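Local coordinates for protein trypsin inhibitor 3 (Spinacia oleracea, PDB 4AOR) that inhibits trypsin, acting as a small disulfide-knotted serine protease inhibitor of the knottin type, at residues S5-G13 against C25-C36. Sequence-based numbering, arbitrary orientation.
Sequences SPSGAICSG and CVPHPILRIFVC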
# COMPACT_ATOMS: atom_id res chain seq x y z
N SER D 5 2.51 -0.98 21.91
CA SER D 5 1.66 -0.01 21.23
C SER D 5 0.23 -0.03 21.77
O SER D 5 -0.36 -1.10 21.99
CB SER D 5 1.66 -0.27 19.72
OG SER D 5 2.95 -0.31 19.15
N PRO D 6 -0.35 1.15 21.98
CA PRO D 6 -1.71 1.35 22.49
C PRO D 6 -2.77 0.85 21.53
O PRO D 6 -2.47 0.65 20.36
CB PRO D 6 -1.81 2.88 22.61
CG PRO D 6 -0.79 3.40 21.67
CD PRO D 6 0.34 2.43 21.74
N SER D 7 -4.00 0.69 22.02
CA SER D 7 -5.13 0.28 21.18
C SER D 7 -5.32 1.24 20.01
O SER D 7 -5.29 2.46 20.17
CB SER D 7 -6.40 0.17 22.01
OG SER D 7 -6.18 -0.81 23.01
N GLY D 8 -5.49 0.67 18.82
CA GLY D 8 -5.69 1.48 17.63
C GLY D 8 -4.42 1.79 16.87
O GLY D 8 -4.48 2.25 15.72
N ALA D 9 -3.27 1.50 17.47
CA ALA D 9 -2.00 1.78 16.80
C ALA D 9 -1.83 0.81 15.64
O ALA D 9 -2.32 -0.32 15.68
CB ALA D 9 -0.82 1.62 17.77
N ILE D 10 -1.08 1.23 14.63
CA ILE D 10 -0.67 0.33 13.57
C ILE D 10 0.23 -0.77 14.15
O ILE D 10 1.08 -0.51 15.02
CB ILE D 10 0.19 1.08 12.54
CG1 ILE D 10 -0.63 2.20 11.90
CG2 ILE D 10 0.72 0.11 11.48
CD1 ILE D 10 0.26 3.19 11.09
N CYS D 11 0.08 -1.98 13.64
CA CYS D 11 0.98 -3.05 13.98
C CYS D 11 1.14 -3.99 12.80
O CYS D 11 0.63 -3.71 11.71
CB CYS D 11 0.50 -3.81 15.23
SG CYS D 11 -1.17 -4.51 15.08
N SER D 12 1.83 -5.10 13.02
CA SER D 12 2.22 -6.01 11.95
C SER D 12 1.60 -7.37 12.06
O SER D 12 1.72 -8.02 13.09
CB SER D 12 3.72 -6.22 11.93
OG SER D 12 4.11 -7.12 10.90
N GLY D 13 1.01 -7.84 10.97
CA GLY D 13 0.55 -9.21 10.92
C GLY D 13 1.66 -10.25 11.06
O GLY D 13 1.36 -11.43 11.28
N CYS D 25 -2.99 -8.14 17.86
CA CYS D 25 -2.81 -7.34 16.66
C CYS D 25 -3.71 -7.96 15.60
O CYS D 25 -3.50 -9.11 15.21
CB CYS D 25 -1.34 -7.41 16.22
SG CYS D 25 -0.96 -6.51 14.69
N VAL D 26 -4.69 -7.20 15.15
CA VAL D 26 -5.78 -7.77 14.34
C VAL D 26 -5.97 -7.00 13.05
O VAL D 26 -5.62 -5.83 12.97
CB VAL D 26 -7.09 -7.73 15.12
CG1 VAL D 26 -7.00 -8.65 16.33
CG2 VAL D 26 -7.41 -6.30 15.55
N PRO D 27 -6.53 -7.65 12.03
CA PRO D 27 -6.78 -6.87 10.81
C PRO D 27 -7.83 -5.81 11.07
O PRO D 27 -8.86 -6.07 11.73
CB PRO D 27 -7.33 -7.91 9.82
CG PRO D 27 -6.89 -9.24 10.36
CD PRO D 27 -6.78 -9.09 11.85
N HIS D 28 -7.57 -4.60 10.60
CA HIS D 28 -8.56 -3.55 10.60
C HIS D 28 -9.70 -3.97 9.67
O HIS D 28 -9.47 -4.63 8.64
CB HIS D 28 -7.95 -2.22 10.17
CG HIS D 28 -8.79 -1.03 10.50
ND1 HIS D 28 -9.80 -0.56 9.68
CD2 HIS D 28 -8.77 -0.20 11.58
CE1 HIS D 28 -10.36 0.49 10.24
NE2 HIS D 28 -9.76 0.73 11.40
N PRO D 29 -10.95 -3.62 10.04
CA PRO D 29 -12.09 -4.04 9.22
C PRO D 29 -12.19 -3.28 7.89
O PRO D 29 -12.86 -3.76 6.95
CB PRO D 29 -13.30 -3.73 10.10
CG PRO D 29 -12.84 -2.62 10.99
CD PRO D 29 -11.39 -2.94 11.28
N ILE D 30 -11.53 -2.12 7.80
CA ILE D 30 -11.68 -1.23 6.65
C ILE D 30 -10.36 -0.86 5.98
O ILE D 30 -10.18 -1.05 4.77
CB ILE D 30 -12.40 0.06 7.05
CG1 ILE D 30 -13.82 -0.28 7.51
CG2 ILE D 30 -12.48 1.00 5.86
CD1 ILE D 30 -14.68 -0.88 6.41
N LEU D 31 -9.45 -0.29 6.77
CA LEU D 31 -8.12 0.01 6.29
C LEU D 31 -7.33 -1.27 6.08
O LEU D 31 -7.47 -2.21 6.83
CB LEU D 31 -7.37 0.85 7.32
CG LEU D 31 -8.05 2.17 7.64
CD1 LEU D 31 -7.37 2.87 8.84
CD2 LEU D 31 -8.07 3.10 6.43
N ARG D 32 -6.42 -1.28 5.10
CA ARG D 32 -5.73 -2.51 4.81
C ARG D 32 -4.42 -2.66 5.59
O ARG D 32 -3.36 -3.00 5.05
CB ARG D 32 -5.63 -2.68 3.30
CG ARG D 32 -7.07 -2.81 2.84
CD ARG D 32 -7.30 -3.08 1.41
NE ARG D 32 -8.67 -3.59 1.33
CZ ARG D 32 -9.24 -4.01 0.22
NH1 ARG D 32 -8.57 -3.97 -0.92
NH2 ARG D 32 -10.49 -4.47 0.25
N ILE D 33 -4.54 -2.40 6.90
CA ILE D 33 -3.43 -2.57 7.82
C ILE D 33 -3.92 -3.43 8.97
O ILE D 33 -5.12 -3.64 9.11
CB ILE D 33 -3.03 -1.22 8.47
CG1 ILE D 33 -4.26 -0.47 8.96
CG2 ILE D 33 -2.22 -0.36 7.51
CD1 ILE D 33 -3.89 0.64 9.91
N PHE D 34 -2.99 -3.89 9.79
CA PHE D 34 -3.30 -4.47 11.09
C PHE D 34 -3.24 -3.35 12.15
O PHE D 34 -2.49 -2.37 12.00
CB PHE D 34 -2.28 -5.55 11.45
CG PHE D 34 -2.50 -6.86 10.75
CD1 PHE D 34 -2.23 -6.99 9.39
CD2 PHE D 34 -2.96 -7.96 11.45
CE1 PHE D 34 -2.42 -8.21 8.73
CE2 PHE D 34 -3.16 -9.19 10.79
CZ PHE D 34 -2.88 -9.30 9.43
N VAL D 35 -4.06 -3.48 13.19
CA VAL D 35 -4.04 -2.52 14.31
C VAL D 35 -4.11 -3.26 15.63
O VAL D 35 -4.56 -4.42 15.67
CB VAL D 35 -5.22 -1.52 14.28
CG1 VAL D 35 -5.02 -0.49 13.18
CG2 VAL D 35 -6.57 -2.27 14.17
N CYS D 36 -3.68 -2.59 16.69
CA CYS D 36 -3.79 -3.18 18.02
C CYS D 36 -5.23 -3.10 18.49
O CYS D 36 -5.87 -2.05 18.44
CB CYS D 36 -2.88 -2.43 19.02
SG CYS D 36 -1.12 -2.65 18.68
O HOH W 1 -0.12 -3.88 9.03
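Cys11 and Cys25 reach each other through unlike torsions: SG of Cys11 is tucked between its own backbone N and carbonyl carbon (chi1 58°), whereas SG of Cys25 extends trans to its backbone N (chi1 178°). The disulfide they close is one of the three that make this chain a knottin. It ties the short strand 10-11 to strand 25-27 past the central strand 34-36, and Cys11 SG lies 3.9 Å from Phe34 CB. Cys36 SG, disulfide-bonded to Cys20, packs 4.0 Å from Cys11 CB, which places two bridges of the knot in direct contact.

Backbone bonds align the two segments. Cys36 is held through both its polar backbone atoms: its N donates to Ala9 O over 2.8 Å, and its O accepts from Gly8 N, within the type II turn Pro6 to Ala9. Ile10 pairs with Val35 as an antiparallel non-hydrogen-bonded pair. Further along, Cys11 N donates to Phe34 O at 3.1 Å, and a water bridges Cys11 O to Phe34 N.

The inhibitor's reactive bond for trypsin, probably Arg32-Ile33 as in its relatives, lies in the loop between strands 25-27 and 34-36; Arg32 forms a salt bridge to an acidic side chain of a different protein in the assembly. On the Ile33 side of this bond, CD1 of Ile33 meets Ile10 CG1 at 4.1 Å, the side chains crossing nearly perpendicularly. The Phe34 ring is sandwiched: Pro27 CA sits offset over one face, while over the opposite one Gly13 CA makes a CH-pi contact 3.5 Å from the ring centroid, 4° off the normal.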